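Local coordinates for protein ParA (Salmonella enterica subsp. enterica serovar Newport str. SL317, PDB 3EZF) that probably acts as a Walker-type ATPase in plasmid partition and, in its ADP-bound form, as a DNA-binding regulator of transcription, at residues I173-Q179 and I206-D212; A180-L185 and I235-I240; P111-V117 and S270-P276. All blocks are in the same frame, centred on the assembly; numbering follows the deposited sequence.

Contact 1: I173-Q179 and I206-D212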
# COMPACT_ATOMS: atom_id res chain seq x y z
N ILE A 173 20.24 4.72 1.92
CA ILE A 173 20.55 4.57 0.50
C ILE A 173 20.55 5.91 -0.23
O ILE A 173 20.36 6.97 0.39
CB ILE A 173 19.53 3.65 -0.20
CG1 ILE A 173 19.53 2.26 0.43
CG2 ILE A 173 19.82 3.57 -1.69
CD1 ILE A 173 18.40 1.37 -0.03
N LEU A 174 20.75 5.88 -1.54
CA LEU A 174 20.79 7.10 -2.31
C LEU A 174 20.33 6.98 -3.76
O LEU A 174 19.60 7.83 -4.26
CB LEU A 174 22.21 7.67 -2.34
CG LEU A 174 22.84 8.01 -0.99
CD1 LEU A 174 24.25 8.56 -1.18
CD2 LEU A 174 21.98 9.01 -0.24
N GLU A 175 20.74 5.91 -4.44
CA GLU A 175 20.37 5.76 -5.84
C GLU A 175 19.17 4.86 -6.10
O GLU A 175 19.30 3.64 -6.14
CB GLU A 175 21.59 5.25 -6.62
CG GLU A 175 21.51 5.43 -8.13
CD GLU A 175 21.68 6.86 -8.56
OE1 GLU A 175 21.92 7.12 -9.76
OE2 GLU A 175 21.56 7.74 -7.68
N THR A 176 18.00 5.46 -6.29
CA THR A 176 16.81 4.69 -6.58
C THR A 176 16.81 4.35 -8.07
O THR A 176 17.56 4.94 -8.85
CB THR A 176 15.53 5.46 -6.27
OG1 THR A 176 15.45 6.62 -7.10
CG2 THR A 176 15.49 5.87 -4.80
N ALA A 177 15.97 3.39 -8.45
CA ALA A 177 15.86 2.95 -9.84
C ALA A 177 15.35 4.08 -10.73
O ALA A 177 15.82 4.27 -11.86
CB ALA A 177 14.92 1.75 -9.92
N ALA A 178 14.38 4.83 -10.22
CA ALA A 178 13.82 5.95 -10.98
C ALA A 178 14.92 6.95 -11.29
O ALA A 178 15.01 7.47 -12.40
CB ALA A 178 12.71 6.60 -10.20
N GLN A 179 15.76 7.21 -10.30
CA GLN A 179 16.86 8.14 -10.45
C GLN A 179 17.95 7.58 -11.38
O GLN A 179 18.41 8.29 -12.27
CB GLN A 179 17.44 8.46 -9.07
CG GLN A 179 16.47 9.20 -8.15
CD GLN A 179 16.89 9.18 -6.68
OE1 GLN A 179 16.13 9.58 -5.80
NE2 GLN A 179 18.11 8.70 -6.41
N ILE A 206 17.89 -3.08 -6.52
CA ILE A 206 18.05 -1.66 -6.88
C ILE A 206 16.91 -1.01 -6.12
O ILE A 206 15.75 -1.14 -6.51
CB ILE A 206 17.87 -1.36 -8.38
CG1 ILE A 206 19.11 -1.78 -9.17
CG2 ILE A 206 17.69 0.13 -8.58
CD1 ILE A 206 19.06 -1.38 -10.66
N PRO A 207 17.22 -0.30 -5.03
CA PRO A 207 16.25 0.38 -4.16
C PRO A 207 15.30 1.42 -4.76
O PRO A 207 15.52 1.95 -5.86
CB PRO A 207 17.15 0.95 -3.05
CG PRO A 207 18.42 1.29 -3.80
CD PRO A 207 18.60 0.06 -4.67
N ALA A 208 14.23 1.69 -4.01
CA ALA A 208 13.21 2.67 -4.37
C ALA A 208 13.11 3.69 -3.24
O ALA A 208 13.75 3.55 -2.19
CB ALA A 208 11.86 1.97 -4.57
N SER A 209 12.30 4.72 -3.44
CA SER A 209 12.12 5.75 -2.43
C SER A 209 10.70 6.29 -2.49
O SER A 209 9.97 6.02 -3.44
CB SER A 209 13.08 6.90 -2.66
OG SER A 209 12.78 7.96 -1.77
N ILE A 210 10.32 7.05 -1.47
CA ILE A 210 8.99 7.64 -1.45
C ILE A 210 9.07 8.87 -2.34
O ILE A 210 8.05 9.46 -2.72
CB ILE A 210 8.55 8.05 -0.02
CG1 ILE A 210 7.15 8.66 -0.05
CG2 ILE A 210 9.53 9.04 0.55
CD1 ILE A 210 6.07 7.70 -0.57
N ASP A 211 10.30 9.25 -2.66
CA ASP A 211 10.55 10.40 -3.51
C ASP A 211 10.17 10.10 -4.97
O ASP A 211 9.60 10.96 -5.67
CB ASP A 211 12.03 10.79 -3.48
CG ASP A 211 12.29 11.98 -2.60
OD1 ASP A 211 11.36 12.81 -2.44
OD2 ASP A 211 13.42 12.10 -2.07
N ASP A 212 10.49 8.88 -5.40
CA ASP A 212 10.22 8.42 -6.77
C ASP A 212 8.79 8.67 -7.22
O ASP A 212 8.54 8.85 -8.41
CB ASP A 212 10.57 6.93 -6.91
CG ASP A 212 12.05 6.64 -6.67
OD1 ASP A 212 12.87 7.53 -6.98
OD2 ASP A 212 12.38 5.53 -6.19
O HOH W 1 12.93 3.44 -7.91
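Asp212 serves two helix starts with one carboxylate, and Thr176 is the residue that ties it to the second. On its own side Asp212 completes a capping box: OD2 accepts Ser209 N from above the carboxylate plane, 2.9 Å away, and Ser209 OG accepts Asp211 N. The other oxygen, OD1, reaches across and takes the hydroxyl of Thr176 on its syn lone pair (OG1 to OD1 2.7 Å).

Thr176 is itself the N-cap of helix 177-182. With OG1 held between the backbone N and the carbonyl carbon (chi1 63°), the hydroxyl can accept Gln179 N at its own helix start and still donate to Asp212, which would favour this rotamer. Water 1 adds a second route, accepting from Ala178 N and donating to Asp212 OD2 at 2.8 Å. The backbones are joined more directly: Ala177 N donates to Pro207 O (3.0 Å), meeting it almost end-on to the C=O bond at 176°.

Apolar groups fill in around these bonds. Thr176 CG2 lies on Ser209 CB, and the CB of Ala177 rests on CG2 of Ile206 (3.5 Å) and on Ile152 of strand 149-153. Toward the loop before the helix, CD1 and CG2 of Ile173, a poorly ordered residue, lean over CB and CG of Pro207. Gln179, extended beyond CG, reaches Leu174 O with NE2, in the plane of its amide, at 2.8 Å, which braces that loop from within its own segment.

The neighbouring subunit lies close by: its Arg293 forms a salt bridge with Asp211. Shared N-terminal capping thus joins helix 177-182 to the turn that follows edge strand 203-206, on the carboxyl-terminal side of the parallel sheet of a P-loop NTPase domain.

Contact 2: A180-L185 and I235-I240. Unlike the reference sequence in segment 180-185: Asn184 (reference Asp). Unlike the reference sequence in segment 235-240: Ile235 (reference Val), Arg238 (reference Lys), Asn239 (reference Lys).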
# COMPACT_ATOMS: atom_id res chain seq x y z
N ALA A 180 18.33 6.32 -11.18
CA ALA A 180 19.34 5.70 -12.03
C ALA A 180 18.97 5.77 -13.50
O ALA A 180 19.82 6.00 -14.36
CB ALA A 180 19.56 4.28 -11.62
N MET A 181 17.69 5.60 -13.80
CA MET A 181 17.24 5.65 -15.19
C MET A 181 17.44 7.02 -15.80
O MET A 181 17.79 7.16 -16.97
CB MET A 181 15.76 5.30 -15.28
CG MET A 181 15.40 3.91 -14.81
SD MET A 181 13.56 3.72 -14.64
CE MET A 181 13.17 3.45 -16.31
N LEU A 182 17.20 8.05 -15.01
CA LEU A 182 17.33 9.42 -15.49
C LEU A 182 18.78 9.89 -15.61
O LEU A 182 19.09 10.76 -16.43
CB LEU A 182 16.54 10.37 -14.58
CG LEU A 182 15.01 10.25 -14.64
CD1 LEU A 182 14.35 11.19 -13.61
CD2 LEU A 182 14.54 10.58 -16.05
N ASN A 183 19.68 9.29 -14.82
CA ASN A 183 21.08 9.70 -14.85
C ASN A 183 21.95 9.05 -15.91
O ASN A 183 23.18 9.17 -15.85
CB ASN A 183 21.71 9.49 -13.48
CG ASN A 183 20.97 10.21 -12.38
OD1 ASN A 183 20.49 11.32 -12.58
ND2 ASN A 183 20.87 9.58 -11.22
N ASN A 184 21.35 8.37 -16.87
CA ASN A 184 22.12 7.72 -17.93
C ASN A 184 23.46 7.16 -17.41
O ASN A 184 24.52 7.47 -17.96
CB ASN A 184 22.38 8.73 -19.04
CG ASN A 184 22.65 8.08 -20.37
OD1 ASN A 184 23.03 6.92 -20.44
ND2 ASN A 184 22.47 8.83 -21.45
N LEU A 185 23.41 6.36 -16.34
CA LEU A 185 24.60 5.76 -15.75
C LEU A 185 25.21 4.71 -16.65
O LEU A 185 24.61 4.31 -17.65
CB LEU A 185 24.27 5.12 -14.41
CG LEU A 185 23.59 6.03 -13.39
CD1 LEU A 185 23.54 5.30 -12.04
CD2 LEU A 185 24.34 7.34 -13.28
N ILE A 235 13.22 3.65 -21.32
CA ILE A 235 14.37 3.98 -20.48
C ILE A 235 14.83 2.80 -19.62
O ILE A 235 16.01 2.50 -19.58
CB ILE A 235 14.08 5.15 -19.52
CG1 ILE A 235 13.38 6.30 -20.26
CG2 ILE A 235 15.40 5.64 -18.94
CD1 ILE A 235 14.12 6.78 -21.49
N LEU A 236 13.89 2.14 -18.95
CA LEU A 236 14.21 0.99 -18.08
C LEU A 236 15.05 -0.07 -18.81
O LEU A 236 16.01 -0.57 -18.25
CB LEU A 236 12.92 0.33 -17.54
CG LEU A 236 12.96 -0.47 -16.22
CD1 LEU A 236 11.79 -1.43 -16.21
CD2 LEU A 236 14.23 -1.25 -16.07
N ARG A 237 14.70 -0.40 -20.04
CA ARG A 237 15.44 -1.42 -20.78
C ARG A 237 16.79 -0.90 -21.24
O ARG A 237 17.76 -1.65 -21.30
CB ARG A 237 14.65 -1.88 -22.02
CG ARG A 237 14.38 -3.40 -22.13
CD ARG A 237 15.60 -4.31 -22.38
NE ARG A 237 15.25 -5.70 -22.03
CZ ARG A 237 15.98 -6.79 -22.28
NH1 ARG A 237 17.14 -6.71 -22.91
NH2 ARG A 237 15.53 -7.98 -21.89
N ARG A 238 16.87 0.38 -21.57
CA ARG A 238 18.11 0.93 -22.06
C ARG A 238 19.11 1.44 -21.04
O ARG A 238 20.31 1.26 -21.21
CB ARG A 238 17.81 2.06 -23.04
CG ARG A 238 18.85 2.19 -24.14
CD ARG A 238 18.98 3.62 -24.63
NE ARG A 238 19.62 4.49 -23.64
CZ ARG A 238 20.50 5.44 -23.94
NH1 ARG A 238 20.85 5.64 -25.21
NH2 ARG A 238 21.04 6.18 -22.98
N ASN A 239 18.64 2.08 -19.97
CA ASN A 239 19.56 2.66 -18.99
C ASN A 239 19.93 1.82 -17.77
O ASN A 239 20.82 2.19 -17.02
CB ASN A 239 19.03 4.04 -18.57
CG ASN A 239 19.01 5.04 -19.71
OD1 ASN A 239 18.49 6.14 -19.57
ND2 ASN A 239 19.58 4.66 -20.84
N ILE A 240 19.24 0.71 -17.57
CA ILE A 240 19.57 -0.15 -16.44
C ILE A 240 19.70 -1.61 -16.87
O ILE A 240 20.79 -2.17 -16.80
CB ILE A 240 18.51 -0.06 -15.29
CG1 ILE A 240 18.58 1.33 -14.63
CG2 ILE A 240 18.78 -1.18 -14.25
CD1 ILE A 240 17.60 1.55 -13.50
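Met181 dominates this contact, its long side chain lying across helix 235-241 and meeting three of its residues in succession. CB faces CG2 of Ile235 at 3.7 Å; CG meets CD1 of Ile240 at 3.5 Å, the two side chains crossing at about a right angle. A bend near the end of the methionine (chi3 80°) then turns the CE methyl onto CB of Leu236. Trp219 of helix 219-226 also touches Met181, so the thioether chain is enclosed by more than its partner helix.

Asn239 comes next in buried surface. Its backbone approaches closest to that of Met181, with the CA atoms 5.4 Å apart, and its CB sits 3.7 Å from Met181 O, near the last turn of helix 177-182. Ile240 completes the set: beyond Met181, its CD1 extends to CB of Ala180 at 3.9 Å.

Leu236 N, beside the methionine methyl, finds its acceptor in Asn265 OD1 of helix 261-267. The close side-chain contacts that an unbranched methionine makes with Ile235, Leu236 and Ile240 are aliphatic, which implies that fit of shape contributes much to this helix pairing.

Contact 3: P111-V117 and S270-P276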
# COMPACT_ATOMS: atom_id res chain seq x y z
N PRO A 111 19.53 -12.08 -19.29
CA PRO A 111 18.38 -11.24 -18.81
C PRO A 111 16.95 -11.71 -19.09
O PRO A 111 16.35 -11.30 -20.07
CB PRO A 111 18.71 -9.90 -19.43
CG PRO A 111 20.04 -9.84 -18.79
CD PRO A 111 20.04 -11.23 -18.18
N TYR A 112 16.43 -12.56 -18.26
CA TYR A 112 15.05 -12.96 -18.38
C TYR A 112 14.34 -11.98 -17.42
O TYR A 112 14.46 -12.10 -16.21
CB TYR A 112 14.80 -14.44 -18.01
CG TYR A 112 13.47 -14.86 -18.53
CD1 TYR A 112 12.38 -15.10 -17.68
CD2 TYR A 112 13.27 -14.98 -19.92
CE1 TYR A 112 11.12 -15.42 -18.21
CE2 TYR A 112 12.00 -15.27 -20.45
CZ TYR A 112 10.94 -15.49 -19.59
OH TYR A 112 9.70 -15.77 -20.11
N VAL A 113 13.60 -11.01 -17.96
CA VAL A 113 12.94 -10.01 -17.13
C VAL A 113 11.50 -10.36 -16.75
O VAL A 113 10.63 -10.53 -17.62
CB VAL A 113 12.97 -8.63 -17.81
CG1 VAL A 113 12.35 -7.58 -16.91
CG2 VAL A 113 14.38 -8.27 -18.13
N ILE A 114 11.26 -10.45 -15.44
CA ILE A 114 9.95 -10.81 -14.90
C ILE A 114 9.20 -9.65 -14.26
O ILE A 114 9.60 -9.14 -13.22
CB ILE A 114 10.15 -11.92 -13.87
CG1 ILE A 114 10.71 -13.16 -14.56
CG2 ILE A 114 8.84 -12.20 -13.16
CD1 ILE A 114 11.87 -13.81 -13.84
N PHE A 115 8.11 -9.23 -14.88
CA PHE A 115 7.32 -8.13 -14.35
C PHE A 115 6.34 -8.70 -13.34
O PHE A 115 5.39 -9.39 -13.73
CB PHE A 115 6.54 -7.44 -15.47
CG PHE A 115 5.73 -6.27 -15.00
CD1 PHE A 115 6.24 -4.98 -15.06
CD2 PHE A 115 4.48 -6.47 -14.42
CE1 PHE A 115 5.52 -3.90 -14.55
CE2 PHE A 115 3.75 -5.41 -13.91
CZ PHE A 115 4.27 -4.12 -13.97
N VAL A 116 6.55 -8.43 -12.05
CA VAL A 116 5.66 -8.95 -11.00
C VAL A 116 4.46 -8.04 -10.77
O VAL A 116 4.62 -6.88 -10.41
CB VAL A 116 6.41 -9.10 -9.67
CG1 VAL A 116 5.58 -9.90 -8.69
CG2 VAL A 116 7.74 -9.77 -9.91
N VAL A 117 3.25 -8.59 -10.97
CA VAL A 117 1.99 -7.87 -10.81
C VAL A 117 1.52 -7.79 -9.36
O VAL A 117 0.71 -8.59 -8.92
CB VAL A 117 0.87 -8.53 -11.64
CG1 VAL A 117 -0.48 -7.91 -11.32
CG2 VAL A 117 1.18 -8.38 -13.11
N SER A 270 9.94 -6.17 -19.99
CA SER A 270 9.79 -7.52 -19.48
C SER A 270 9.28 -8.51 -20.51
O SER A 270 8.51 -8.16 -21.41
CB SER A 270 8.87 -7.50 -18.27
OG SER A 270 9.22 -6.43 -17.41
N ASP A 271 9.70 -9.76 -20.37
CA ASP A 271 9.27 -10.79 -21.30
C ASP A 271 8.31 -11.78 -20.66
O ASP A 271 7.75 -12.64 -21.35
CB ASP A 271 10.48 -11.52 -21.92
CG ASP A 271 11.68 -11.53 -21.00
OD1 ASP A 271 11.50 -11.82 -19.80
OD2 ASP A 271 12.80 -11.26 -21.48
N LEU A 272 8.11 -11.65 -19.36
CA LEU A 272 7.22 -12.55 -18.63
C LEU A 272 6.40 -11.77 -17.59
O LEU A 272 6.93 -11.05 -16.76
CB LEU A 272 8.06 -13.65 -17.93
CG LEU A 272 7.45 -14.90 -17.27
CD1 LEU A 272 7.77 -14.91 -15.79
CD2 LEU A 272 5.96 -14.95 -17.49
N LEU A 273 5.08 -11.92 -17.65
CA LEU A 273 4.20 -11.26 -16.70
C LEU A 273 3.89 -12.25 -15.60
O LEU A 273 3.30 -13.30 -15.86
CB LEU A 273 2.89 -10.87 -17.37
CG LEU A 273 2.09 -9.82 -16.60
CD1 LEU A 273 2.75 -8.45 -16.78
CD2 LEU A 273 0.67 -9.78 -17.11
N LEU A 274 4.29 -11.95 -14.38
CA LEU A 274 4.01 -12.87 -13.29
C LEU A 274 2.92 -12.27 -12.42
O LEU A 274 3.15 -11.34 -11.66
CB LEU A 274 5.29 -13.15 -12.49
CG LEU A 274 5.24 -14.27 -11.46
CD1 LEU A 274 6.63 -14.55 -10.95
CD2 LEU A 274 4.35 -13.86 -10.30
N THR A 275 1.71 -12.83 -12.55
CA THR A 275 0.55 -12.37 -11.80
C THR A 275 0.16 -13.25 -10.62
O THR A 275 -0.40 -14.33 -10.79
CB THR A 275 -0.70 -12.27 -12.68
OG1 THR A 275 -0.48 -11.34 -13.74
CG2 THR A 275 -1.89 -11.80 -11.84
N PRO A 276 0.46 -12.81 -9.41
CA PRO A 276 0.07 -13.63 -8.26
C PRO A 276 -1.36 -13.18 -7.92
O PRO A 276 -1.61 -11.99 -7.76
CB PRO A 276 1.10 -13.23 -7.21
CG PRO A 276 1.34 -11.79 -7.51
CD PRO A 276 1.43 -11.77 -9.01
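Tyr112 lays one ring face over the carboxylate of Asp271, the two planes only 14° apart and OD1 standing 3.5 Å above the ring centre. The charge of Asp271 is met elsewhere, by a salt bridge from OD2 to Arg309. Further along the same tyrosine, CE1 lies 3.5 Å from CB of Leu272, the side chains meeting at a slant.

From here the side chains alternate across the sheet. Ile114 and Leu272 run alongside each other and point the same way, CG1 against CD1 at 3.6 Å; Ile114 also sends CG2 to CB of Leu274, and Val116 follows on this face. On the opposite face Phe115 and Leu273 lie side by side, CD2 to CD1 3.5 Å. With CG opposite the backbone N (chi1 -178°), the phenyl ring extends toward helix 261-267, where it touches Leu263 and Leu267. Ser270 OG approaches the ring edge, but its hydrogen bond goes to Gly266 O.

The backbones are parallel with a twist of 33° between strand directions. Val113 O accepts both Asp271 N and Leu272 N; regular bonding continues with Phe115 N to Leu272 O (2.9 Å), Leu274 N to Phe115 O and finally Val117 N to Leu274 O (2.8 Å), which is nearly straight.

Strand 250-254 flanks the pair beyond Ile114, and strand 312-317 beyond Leu272. These are two interior strands of the parallel sheet of a P-loop NTPase, where strand 112-116 leads toward the deviant Walker A sequence KGGVSKT of the ParA family.

All three contacts are largely buried, but they occupy different levels of one alpha/beta domain. Contact 3 is the most central, its centre about 9 Å from the centre of the chain, and joins neighbouring strands by regular backbone bonding. Contacts 1 and 2 lie further out and share helix 177-182: contact 1 fixes its start with polar caps and a water, close to the second subunit, while contact 2 holds its end by aliphatic packing, with exposed Asn184 and Arg238 at its margin. These two touch directly, through Glu175 with Asn183 and Ile206 with Ile240. Arg237 brings contact 2 to the edge of contact 3, whereas contacts 1 and 3 stay about 11 Å apart at their nearest atoms.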